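PDB 2OO3: protein involved in catabolism of external DNA, which probably transfers a methyl group from S-adenosyl-L-methionine to the N6 atom of one adenine in 23S ribosomal RNA. Local coordinates for residues A[66-74]-A[87-96]; A[103-114]-A[129-139]. All coordinates share one frame; numbering follows the deposited sequence.

Interaction 1: A[66-74]-A[87-96]; sequences INPVWLDRE and IKQINLNSTL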
loop_
_atom_site.group_PDB
_atom_site.type_symbol
_atom_site.label_atom_id
_atom_site.label_comp_id
_atom_site.label_asym_id
_atom_site.label_seq_id
_atom_site.Cartn_x
_atom_site.Cartn_y
_atom_site.Cartn_z
ATOM N N ILE A 66 -2.482 -8.267 11.209
ATOM C CA ILE A 66 -1.103 -8.586 11.480
ATOM C C ILE A 66 -0.895 -9.661 12.579
ATOM O O ILE A 66 0.021 -10.471 12.472
ATOM C CB ILE A 66 -0.251 -7.320 11.795
ATOM C CG1 ILE A 66 1.238 -7.664 11.976
ATOM C CG2 ILE A 66 -0.738 -6.594 13.045
ATOM C CD1 ILE A 66 1.848 -8.466 10.815
ATOM N N ASN A 67 -1.709 -9.666 13.637
ATOM C CA ASN A 67 -1.339 -10.526 14.762
ATOM C C ASN A 67 -1.178 -12.036 14.428
ATOM O O ASN A 67 -0.190 -12.643 14.854
ATOM C CB ASN A 67 -2.235 -10.301 15.989
ATOM C CG ASN A 67 -1.511 -10.592 17.293
ATOM O OD1 ASN A 67 -0.318 -10.287 17.439
ATOM N ND2 ASN A 67 -2.227 -11.173 18.260
ATOM N N PRO A 68 -2.149 -12.652 13.714
ATOM C CA PRO A 68 -1.955 -14.084 13.352
ATOM C C PRO A 68 -0.737 -14.323 12.449
ATOM O O PRO A 68 -0.075 -15.366 12.536
ATOM C CB PRO A 68 -3.244 -14.443 12.580
ATOM C CG PRO A 68 -4.261 -13.386 13.000
ATOM C CD PRO A 68 -3.452 -12.134 13.252
ATOM N N VAL A 69 -0.443 -13.344 11.600
ATOM C CA VAL A 69 0.652 -13.441 10.649
ATOM C C VAL A 69 1.952 -13.338 11.444
ATOM O O VAL A 69 2.884 -14.166 11.260
ATOM C CB VAL A 69 0.528 -12.333 9.525
ATOM C CG1 VAL A 69 1.762 -12.283 8.654
ATOM C CG2 VAL A 69 -0.682 -12.595 8.644
ATOM N N TRP A 70 2.001 -12.351 12.341
ATOM C CA TRP A 70 3.155 -12.112 13.184
ATOM C C TRP A 70 3.448 -13.283 14.118
ATOM O O TRP A 70 4.596 -13.718 14.237
ATOM C CB TRP A 70 2.947 -10.864 14.041
ATOM C CG TRP A 70 4.033 -10.612 15.106
ATOM C CD1 TRP A 70 3.891 -10.751 16.471
ATOM C CD2 TRP A 70 5.391 -10.151 14.892
ATOM N NE1 TRP A 70 5.071 -10.421 17.103
ATOM C CE2 TRP A 70 6.005 -10.052 16.166
ATOM C CE3 TRP A 70 6.146 -9.826 13.744
ATOM C CZ2 TRP A 70 7.330 -9.607 16.337
ATOM C CZ3 TRP A 70 7.477 -9.398 13.909
ATOM C CH2 TRP A 70 8.050 -9.297 15.205
ATOM N N LEU A 71 2.413 -13.774 14.786
ATOM C CA LEU A 71 2.586 -14.900 15.695
ATOM C C LEU A 71 3.157 -16.124 14.982
ATOM O O LEU A 71 3.952 -16.862 15.573
ATOM C CB LEU A 71 1.257 -15.248 16.378
ATOM C CG LEU A 71 0.823 -14.220 17.425
ATOM C CD1 LEU A 71 -0.523 -14.569 17.998
ATOM C CD2 LEU A 71 1.850 -14.068 18.537
ATOM N N ASP A 72 2.757 -16.335 13.729
ATOM C CA ASP A 72 3.223 -17.484 12.947
ATOM C C ASP A 72 4.388 -17.176 12.023
ATOM O O ASP A 72 4.601 -17.896 11.039
ATOM C CB ASP A 72 2.084 -18.061 12.105
ATOM C CG ASP A 72 2.261 -19.544 11.826
ATOM O OD1 ASP A 72 2.873 -20.231 12.676
ATOM O OD2 ASP A 72 1.789 -20.015 10.769
ATOM N N ARG A 73 5.154 -16.133 12.337
ATOM C CA ARG A 73 6.116 -15.595 11.379
ATOM C C ARG A 73 7.202 -16.599 10.927
ATOM O O ARG A 73 7.705 -16.506 9.799
ATOM C CB ARG A 73 6.748 -14.301 11.901
ATOM C CG ARG A 73 7.584 -14.444 13.141
ATOM C CD ARG A 73 7.848 -13.072 13.764
ATOM N NE ARG A 73 8.554 -13.154 15.041
ATOM C CZ ARG A 73 7.979 -13.338 16.226
ATOM N NH1 ARG A 73 6.665 -13.492 16.330
ATOM N NH2 ARG A 73 8.726 -13.384 17.325
ATOM N N GLU A 74 7.542 -17.549 11.806
ATOM C CA GLU A 74 8.593 -18.521 11.519
ATOM C C GLU A 74 8.128 -19.566 10.522
ATOM O O GLU A 74 8.920 -20.350 10.018
ATOM C CB GLU A 74 9.125 -19.153 12.824
ATOM C CG GLU A 74 9.870 -18.141 13.726
ATOM C CD GLU A 74 11.125 -17.557 13.069
ATOM O OE1 GLU A 74 11.892 -18.362 12.482
ATOM O OE2 GLU A 74 11.350 -16.310 13.130
ATOM N N ILE A 87 8.552 -4.988 10.908
ATOM C CA ILE A 87 7.714 -5.105 12.097
ATOM C C ILE A 87 8.575 -5.538 13.301
ATOM O O ILE A 87 8.378 -5.066 14.434
ATOM C CB ILE A 87 6.559 -6.086 11.849
ATOM C CG1 ILE A 87 5.617 -5.498 10.782
ATOM C CG2 ILE A 87 5.716 -6.350 13.126
ATOM C CD1 ILE A 87 4.940 -6.518 10.087
ATOM N N LYS A 88 9.519 -6.435 13.042
ATOM C CA LYS A 88 10.495 -6.837 14.072
ATOM C C LYS A 88 11.283 -5.613 14.552
ATOM O O LYS A 88 11.455 -5.421 15.758
ATOM C CB LYS A 88 11.453 -7.886 13.494
ATOM C CG LYS A 88 12.315 -8.587 14.550
ATOM C CD LYS A 88 13.041 -9.843 13.945
ATOM C CE LYS A 88 12.080 -10.991 13.591
ATOM N NZ LYS A 88 12.825 -12.147 12.903
ATOM N N GLN A 89 11.742 -4.786 13.608
ATOM C CA GLN A 89 12.626 -3.656 13.902
ATOM C C GLN A 89 11.957 -2.637 14.771
ATOM O O GLN A 89 12.560 -2.139 15.719
ATOM C CB GLN A 89 13.013 -2.933 12.617
ATOM C CG GLN A 89 14.037 -1.818 12.846
ATOM C CD GLN A 89 13.996 -0.821 11.749
ATOM O OE1 GLN A 89 13.164 0.058 11.749
ATOM N NE2 GLN A 89 14.877 -0.976 10.772
ATOM N N ILE A 90 10.716 -2.280 14.423
ATOM C CA ILE A 90 10.020 -1.201 15.149
ATOM C C ILE A 90 9.668 -1.609 16.612
ATOM O O ILE A 90 9.560 -0.753 17.506
ATOM C CB ILE A 90 8.768 -0.681 14.335
ATOM C CG1 ILE A 90 8.265 0.687 14.850
ATOM C CG2 ILE A 90 7.650 -1.681 14.356
ATOM C CD1 ILE A 90 7.262 1.361 13.856
ATOM N N ASN A 91 9.490 -2.907 16.845
ATOM C CA ASN A 91 9.046 -3.407 18.127
ATOM C C ASN A 91 10.212 -3.809 19.017
ATOM O O ASN A 91 11.155 -4.438 18.520
ATOM C CB ASN A 91 8.140 -4.614 17.921
ATOM C CG ASN A 91 6.751 -4.205 17.594
ATOM O OD1 ASN A 91 6.073 -3.678 18.457
ATOM N ND2 ASN A 91 6.324 -4.389 16.335
ATOM N N LEU A 92 10.142 -3.497 20.318
ATOM C CA LEU A 92 11.303 -3.737 21.198
ATOM C C LEU A 92 11.571 -5.215 21.419
ATOM O O LEU A 92 12.742 -5.658 21.513
ATOM C CB LEU A 92 11.143 -3.032 22.554
ATOM C CG LEU A 92 11.259 -1.511 22.565
ATOM C CD1 LEU A 92 11.314 -0.978 24.025
ATOM C CD2 LEU A 92 12.442 -0.998 21.714
ATOM N N ASN A 93 10.495 -5.976 21.506
ATOM C CA ASN A 93 10.617 -7.430 21.641
ATOM C C ASN A 93 9.602 -8.163 20.744
ATOM O O ASN A 93 9.200 -7.636 19.693
ATOM C CB ASN A 93 10.483 -7.838 23.113
ATOM C CG ASN A 93 9.250 -7.288 23.754
ATOM O OD1 ASN A 93 8.276 -6.955 23.082
ATOM N ND2 ASN A 93 9.279 -7.177 25.088
ATOM N N SER A 94 9.174 -9.354 21.174
ATOM C CA SER A 94 8.340 -10.228 20.328
ATOM C C SER A 94 6.863 -9.947 20.507
ATOM O O SER A 94 6.037 -10.506 19.796
ATOM C CB SER A 94 8.617 -11.696 20.630
ATOM O OG SER A 94 8.347 -11.948 21.996
ATOM N N THR A 95 6.536 -9.086 21.470
ATOM C CA THR A 95 5.159 -8.636 21.661
ATOM C C THR A 95 4.880 -7.407 20.791
ATOM O O THR A 95 5.643 -6.435 20.791
ATOM C CB THR A 95 4.830 -8.313 23.158
ATOM O OG1 THR A 95 5.622 -9.149 24.021
ATOM C CG2 THR A 95 3.364 -8.581 23.419
ATOM N N LEU A 96 3.785 -7.462 20.045
ATOM C CA LEU A 96 3.444 -6.401 19.127
ATOM C C LEU A 96 2.929 -5.172 19.873
ATOM O O LEU A 96 1.834 -5.194 20.454
ATOM C CB LEU A 96 2.390 -6.932 18.168
ATOM C CG LEU A 96 2.458 -6.655 16.683
ATOM C CD1 LEU A 96 3.849 -6.947 16.092
ATOM C CD2 LEU A 96 1.376 -7.496 15.995
#
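The carbonyl oxygen of W70, the residue of 66-74 most covered by 87-96, is gripped twice by R73: backbone N arrives on one face of the carbonyl plane and NH1, 3.0 Å from W70 O, on the other. With CG of R73 set between its backbone N and carbonyl carbon (chi1 64°), the guanidinium folds back over the indole. The opposite face of W70 takes L96 CD1, a CH-pi contact 3.6 Å from the centroid of the five-membered ring and only 2° off its normal. In the ring plane, W70 NE1 donates to S94 O at 2.9 Å and 163°, although it sits above the plane of that carbonyl. The indole is therefore fixed on two faces and by its N-H. I87 CG2 lies 3.6 Å from W70 CE3, and beside this pair I66 CD1 and I87 CD1 meet tip to tip at 3.7 Å. Past helix 81-90 the chain makes an Asx turn, N93 OD1 accepting from T95 N. Helix 66-71 packs on the end of helix 81-90 and the loop after it, in the excursion, also holding the small sheet 48-50/98-100, between strands 38-41 and 115-119 of the Rossmann-like methyltransferase sheet.

Interaction 2: A[103-114]-A[129-139]; sequences PYFAINQLRSQD and LLKLPHFNKKV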
loop_
_atom_site.group_PDB
_atom_site.type_symbol
_atom_site.label_atom_id
_atom_site.label_comp_id
_atom_site.label_asym_id
_atom_site.label_seq_id
_atom_site.Cartn_x
_atom_site.Cartn_y
_atom_site.Cartn_z
ATOM N N PRO A 103 5.076 4.793 5.280
ATOM C CA PRO A 103 6.372 5.517 5.220
ATOM C C PRO A 103 7.521 4.807 5.970
ATOM O O PRO A 103 8.641 4.861 5.509
ATOM C CB PRO A 103 6.053 6.849 5.942
ATOM C CG PRO A 103 4.610 7.028 5.776
ATOM C CD PRO A 103 4.046 5.631 5.945
ATOM N N TYR A 104 7.219 4.148 7.094
ATOM C CA TYR A 104 8.218 3.396 7.857
ATOM C C TYR A 104 8.738 2.192 7.066
ATOM O O TYR A 104 9.946 1.917 7.070
ATOM C CB TYR A 104 7.644 2.983 9.230
ATOM C CG TYR A 104 8.707 2.590 10.229
ATOM C CD1 TYR A 104 9.199 3.522 11.153
ATOM C CD2 TYR A 104 9.195 1.287 10.280
ATOM C CE1 TYR A 104 10.215 3.182 12.069
ATOM C CE2 TYR A 104 10.187 0.920 11.236
ATOM C CZ TYR A 104 10.686 1.882 12.104
ATOM O OH TYR A 104 11.647 1.542 13.025
ATOM N N PHE A 105 7.868 1.492 6.340
ATOM C CA PHE A 105 8.369 0.478 5.390
ATOM C C PHE A 105 9.286 1.081 4.313
ATOM O O PHE A 105 10.383 0.533 4.013
ATOM C CB PHE A 105 7.187 -0.286 4.749
ATOM C CG PHE A 105 6.430 -1.168 5.731
ATOM C CD1 PHE A 105 6.954 -2.414 6.124
ATOM C CD2 PHE A 105 5.206 -0.770 6.238
ATOM C CE1 PHE A 105 6.248 -3.238 7.036
ATOM C CE2 PHE A 105 4.485 -1.596 7.144
ATOM C CZ PHE A 105 5.022 -2.815 7.542
ATOM N N ALA A 106 8.858 2.182 3.699
ATOM C CA ALA A 106 9.622 2.756 2.581
ATOM C C ALA A 106 11.026 3.232 3.000
ATOM O O ALA A 106 12.030 3.015 2.311
ATOM C CB ALA A 106 8.814 3.886 1.903
ATOM N N ILE A 107 11.096 3.875 4.157
ATOM C CA ILE A 107 12.360 4.358 4.669
ATOM C C ILE A 107 13.292 3.185 4.938
ATOM O O ILE A 107 14.496 3.290 4.761
ATOM C CB ILE A 107 12.129 5.238 5.936
ATOM C CG1 ILE A 107 11.511 6.580 5.529
ATOM C CG2 ILE A 107 13.434 5.530 6.602
ATOM C CD1 ILE A 107 10.905 7.437 6.733
ATOM N N ASN A 108 12.737 2.041 5.320
ATOM C CA ASN A 108 13.581 0.873 5.538
ATOM C C ASN A 108 14.147 0.254 4.274
ATOM O O ASN A 108 15.316 -0.124 4.255
ATOM C CB ASN A 108 12.874 -0.195 6.390
ATOM C CG ASN A 108 13.168 -0.018 7.855
ATOM O OD1 ASN A 108 14.208 -0.480 8.359
ATOM N ND2 ASN A 108 12.302 0.718 8.541
ATOM N N GLN A 109 13.348 0.152 3.223
ATOM C CA GLN A 109 13.806 -0.494 2.004
ATOM C C GLN A 109 14.483 0.387 0.938
ATOM O O GLN A 109 15.228 -0.122 0.071
ATOM C CB GLN A 109 12.624 -1.202 1.377
ATOM C CG GLN A 109 12.439 -2.623 1.921
ATOM C CD GLN A 109 11.237 -3.243 1.297
ATOM O OE1 GLN A 109 10.127 -2.828 1.584
ATOM N NE2 GLN A 109 11.443 -4.165 0.378
ATOM N N LEU A 110 14.199 1.678 0.964
ATOM C CA LEU A 110 14.771 2.592 -0.014
ATOM C C LEU A 110 16.223 2.922 0.314
ATOM O O LEU A 110 16.719 2.521 1.373
ATOM C CB LEU A 110 13.903 3.854 -0.160
ATOM C CG LEU A 110 12.585 3.574 -0.916
ATOM C CD1 LEU A 110 11.710 4.824 -0.943
ATOM C CD2 LEU A 110 12.854 3.139 -2.326
ATOM N N ARG A 111 16.899 3.632 -0.601
ATOM C CA ARG A 111 18.339 3.872 -0.481
ATOM C C ARG A 111 18.638 5.359 -0.288
ATOM O O ARG A 111 17.781 6.214 -0.535
ATOM C CB ARG A 111 19.037 3.328 -1.737
ATOM C CG ARG A 111 18.660 1.889 -1.933
ATOM C CD ARG A 111 18.537 1.462 -3.347
ATOM N NE ARG A 111 17.723 2.324 -4.209
ATOM C CZ ARG A 111 17.788 2.245 -5.533
ATOM N NH1 ARG A 111 18.605 1.338 -6.064
ATOM N NH2 ARG A 111 17.079 3.049 -6.322
ATOM N N SER A 112 19.864 5.670 0.125
ATOM C CA SER A 112 20.259 7.059 0.304
ATOM C C SER A 112 20.108 7.865 -0.964
ATOM O O SER A 112 19.867 9.077 -0.886
ATOM C CB SER A 112 21.704 7.158 0.807
ATOM O OG SER A 112 22.568 6.409 -0.026
ATOM N N GLN A 113 20.227 7.225 -2.140
ATOM C CA GLN A 113 20.103 7.991 -3.403
ATOM C C GLN A 113 18.654 8.332 -3.789
ATOM O O GLN A 113 18.410 9.110 -4.704
ATOM C CB GLN A 113 20.758 7.232 -4.576
ATOM C CG GLN A 113 19.964 5.969 -4.928
ATOM C CD GLN A 113 20.656 5.101 -5.926
ATOM O OE1 GLN A 113 20.736 5.464 -7.111
ATOM N NE2 GLN A 113 21.159 3.929 -5.480
ATOM N N ASP A 114 17.689 7.729 -3.125
ATOM C CA ASP A 114 16.291 7.847 -3.557
ATOM C C ASP A 114 15.714 9.100 -2.957
ATOM O O ASP A 114 16.362 9.756 -2.128
ATOM C CB ASP A 114 15.488 6.594 -3.142
ATOM C CG ASP A 114 16.035 5.322 -3.781
ATOM O OD1 ASP A 114 16.407 5.378 -4.986
ATOM O OD2 ASP A 114 16.101 4.255 -3.101
ATOM N N LEU A 129 4.037 12.538 11.823
ATOM C CA LEU A 129 4.884 12.103 10.700
ATOM C C LEU A 129 6.242 12.835 10.666
ATOM O O LEU A 129 7.253 12.289 10.206
ATOM C CB LEU A 129 4.130 12.354 9.393
ATOM C CG LEU A 129 4.701 11.765 8.095
ATOM C CD1 LEU A 129 4.743 10.237 8.170
ATOM C CD2 LEU A 129 3.799 12.227 6.981
ATOM N N LEU A 130 6.269 14.063 11.184
ATOM C CA LEU A 130 7.529 14.809 11.301
ATOM C C LEU A 130 8.522 14.148 12.251
ATOM O O LEU A 130 9.702 14.506 12.247
ATOM C CB LEU A 130 7.271 16.263 11.785
ATOM C CG LEU A 130 6.537 17.176 10.815
ATOM C CD1 LEU A 130 6.186 18.518 11.486
ATOM C CD2 LEU A 130 7.369 17.394 9.529
ATOM N N LYS A 131 8.050 13.204 13.070
ATOM C CA LYS A 131 8.892 12.514 14.045
ATOM C C LYS A 131 9.480 11.165 13.551
ATOM O O LYS A 131 10.219 10.526 14.262
ATOM C CB LYS A 131 8.074 12.260 15.314
ATOM C CG LYS A 131 7.477 13.544 15.985
ATOM C CD LYS A 131 8.625 14.392 16.482
ATOM C CE LYS A 131 8.311 15.258 17.733
ATOM N NZ LYS A 131 9.584 15.994 18.179
ATOM N N LEU A 132 9.112 10.714 12.363
ATOM C CA LEU A 132 9.683 9.464 11.809
ATOM C C LEU A 132 11.181 9.554 11.615
ATOM O O LEU A 132 11.655 10.587 11.114
ATOM C CB LEU A 132 9.056 9.153 10.458
ATOM C CG LEU A 132 7.674 8.469 10.508
ATOM C CD1 LEU A 132 7.871 7.054 10.024
ATOM C CD2 LEU A 132 6.908 8.532 11.893
ATOM N N PRO A 133 11.930 8.481 11.997
ATOM C CA PRO A 133 13.372 8.495 11.713
ATOM C C PRO A 133 13.604 8.481 10.187
ATOM O O PRO A 133 12.800 7.878 9.444
ATOM C CB PRO A 133 13.890 7.165 12.335
ATOM C CG PRO A 133 12.689 6.265 12.417
ATOM C CD PRO A 133 11.512 7.227 12.667
ATOM N N HIS A 134 14.667 9.140 9.731
ATOM C CA HIS A 134 15.021 9.135 8.306
ATOM C C HIS A 134 16.185 8.205 8.048
ATOM O O HIS A 134 16.455 7.877 6.906
ATOM C CB HIS A 134 15.379 10.555 7.797
ATOM C CG HIS A 134 14.237 11.526 7.888
ATOM N ND1 HIS A 134 14.375 12.882 7.651
ATOM C CD2 HIS A 134 12.934 11.329 8.217
ATOM C CE1 HIS A 134 13.195 13.466 7.793
ATOM N NE2 HIS A 134 12.312 12.549 8.158
ATOM N N PHE A 135 16.862 7.761 9.099
ATOM C CA PHE A 135 18.147 7.040 8.919
ATOM C C PHE A 135 19.044 7.863 7.981
ATOM O O PHE A 135 19.169 9.075 8.168
ATOM C CB PHE A 135 17.898 5.624 8.411
ATOM C CG PHE A 135 16.937 4.837 9.266
ATOM C CD1 PHE A 135 17.185 4.631 10.615
ATOM C CD2 PHE A 135 15.774 4.347 8.741
ATOM C CE1 PHE A 135 16.253 3.930 11.418
ATOM C CE2 PHE A 135 14.865 3.633 9.536
ATOM C CZ PHE A 135 15.098 3.443 10.860
ATOM N N ASN A 136 19.628 7.239 6.958
ATOM C CA ASN A 136 20.371 7.999 5.951
ATOM C C ASN A 136 19.561 8.263 4.675
ATOM O O ASN A 136 20.150 8.507 3.607
ATOM C CB ASN A 136 21.712 7.304 5.611
ATOM C CG ASN A 136 21.511 5.964 4.896
ATOM O OD1 ASN A 136 20.480 5.306 5.077
ATOM N ND2 ASN A 136 22.509 5.544 4.107
ATOM N N LYS A 137 18.228 8.243 4.765
ATOM C CA LYS A 137 17.404 8.510 3.560
ATOM C C LYS A 137 17.023 9.957 3.484
ATOM O O LYS A 137 17.180 10.735 4.449
ATOM C CB LYS A 137 16.116 7.671 3.507
ATOM C CG LYS A 137 16.234 6.266 4.015
ATOM C CD LYS A 137 17.346 5.437 3.327
ATOM C CE LYS A 137 17.680 4.286 4.270
ATOM N NZ LYS A 137 17.591 3.007 3.600
ATOM N N LYS A 138 16.492 10.308 2.332
ATOM C CA LYS A 138 16.198 11.680 1.974
ATOM C C LYS A 138 14.653 11.789 2.000
ATOM O O LYS A 138 13.968 11.340 1.080
ATOM C CB LYS A 138 16.785 11.903 0.571
ATOM C CG LYS A 138 16.797 13.289 0.036
ATOM C CD LYS A 138 17.879 13.431 -1.135
ATOM C CE LYS A 138 17.577 12.587 -2.393
ATOM N NZ LYS A 138 18.746 12.410 -3.358
ATOM N N VAL A 139 14.116 12.364 3.075
ATOM C CA VAL A 139 12.689 12.301 3.332
ATOM C C VAL A 139 12.057 13.696 3.422
ATOM O O VAL A 139 12.382 14.468 4.318
ATOM C CB VAL A 139 12.368 11.508 4.634
ATOM C CG1 VAL A 139 10.837 11.432 4.867
ATOM C CG2 VAL A 139 12.949 10.097 4.581
HETATM O O HOH W 1 16.550 8.438 0.337
HETATM O O HOH W 2 20.638 10.294 1.338
#
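Chi1 of -72° places CG2 of I107 opposite the backbone N and spreads its branches over 129-139: CG2 comes 3.4 Å from F135 CD2, and CG1 lies 3.9 Å from CG2 of V139, the start of strand 139-142. The side chains of F135 and V139 both cross that of I107 at about a right angle. L132 CD1 meets the edge of the Y104 ring, 3.9 Å from Y104 CD1, while P103 CG rests against L129 CD1. N108 ND2 donates to Y104 O at an almost straight 174°, which holds its amide near the F135 ring; the other polar ends, Y104 OH and N108 OD1, turn to Q89. K137, in the type II' turn H134 to K137, bends at chi2 and again at chi4, and NZ comes to I107 O in the last turn of helix 102-109 and to L110 O just after it. Its bond to I107 O is weak (3.3 Å), and the 2.4 Å separation of NZ from L110 O is too short to be trusted. R111 grips D114 side-on: NE reaches the syn lone pair of D114 OD2 at 2.8 Å, where R111 N also donates, NH2 goes to OD1, and NH1 ties the turn to K33 O. Water 1 joins this turn to 129-139, donating to R111 O and D114 O and accepting from K138 N at 2.7 Å; water 2 links S112 O to N136 O. An apolar seam along the helix thus gives way to a water-bridged polar junction, where K137 may offset the helix dipole if NZ is correctly placed.

In the fold
The two contacts follow one another along the chain, their centres about 21 Å apart, yet they are coupled through Q89. From helix 81-90 it turns away from 66-74 and toward interaction 2, where Q89 OE1 lies 2.5 Å from Y104 OH and Q89 NE2 lies 2.6 Å from N108 OD1, both probable hydrogen bonds. I90 CB adds packing 3.8 Å from Y104 CE2. Interaction 2 borders the predicted S-adenosyl-L-methionine site: the side chain of L129 is about 4 Å from that of E120, and S102 immediately precedes P103. Interaction 1 stands farther off, the side chain of I87 being about 7 Å from that of H20, another residue predicted to bind S-adenosyl-L-methionine.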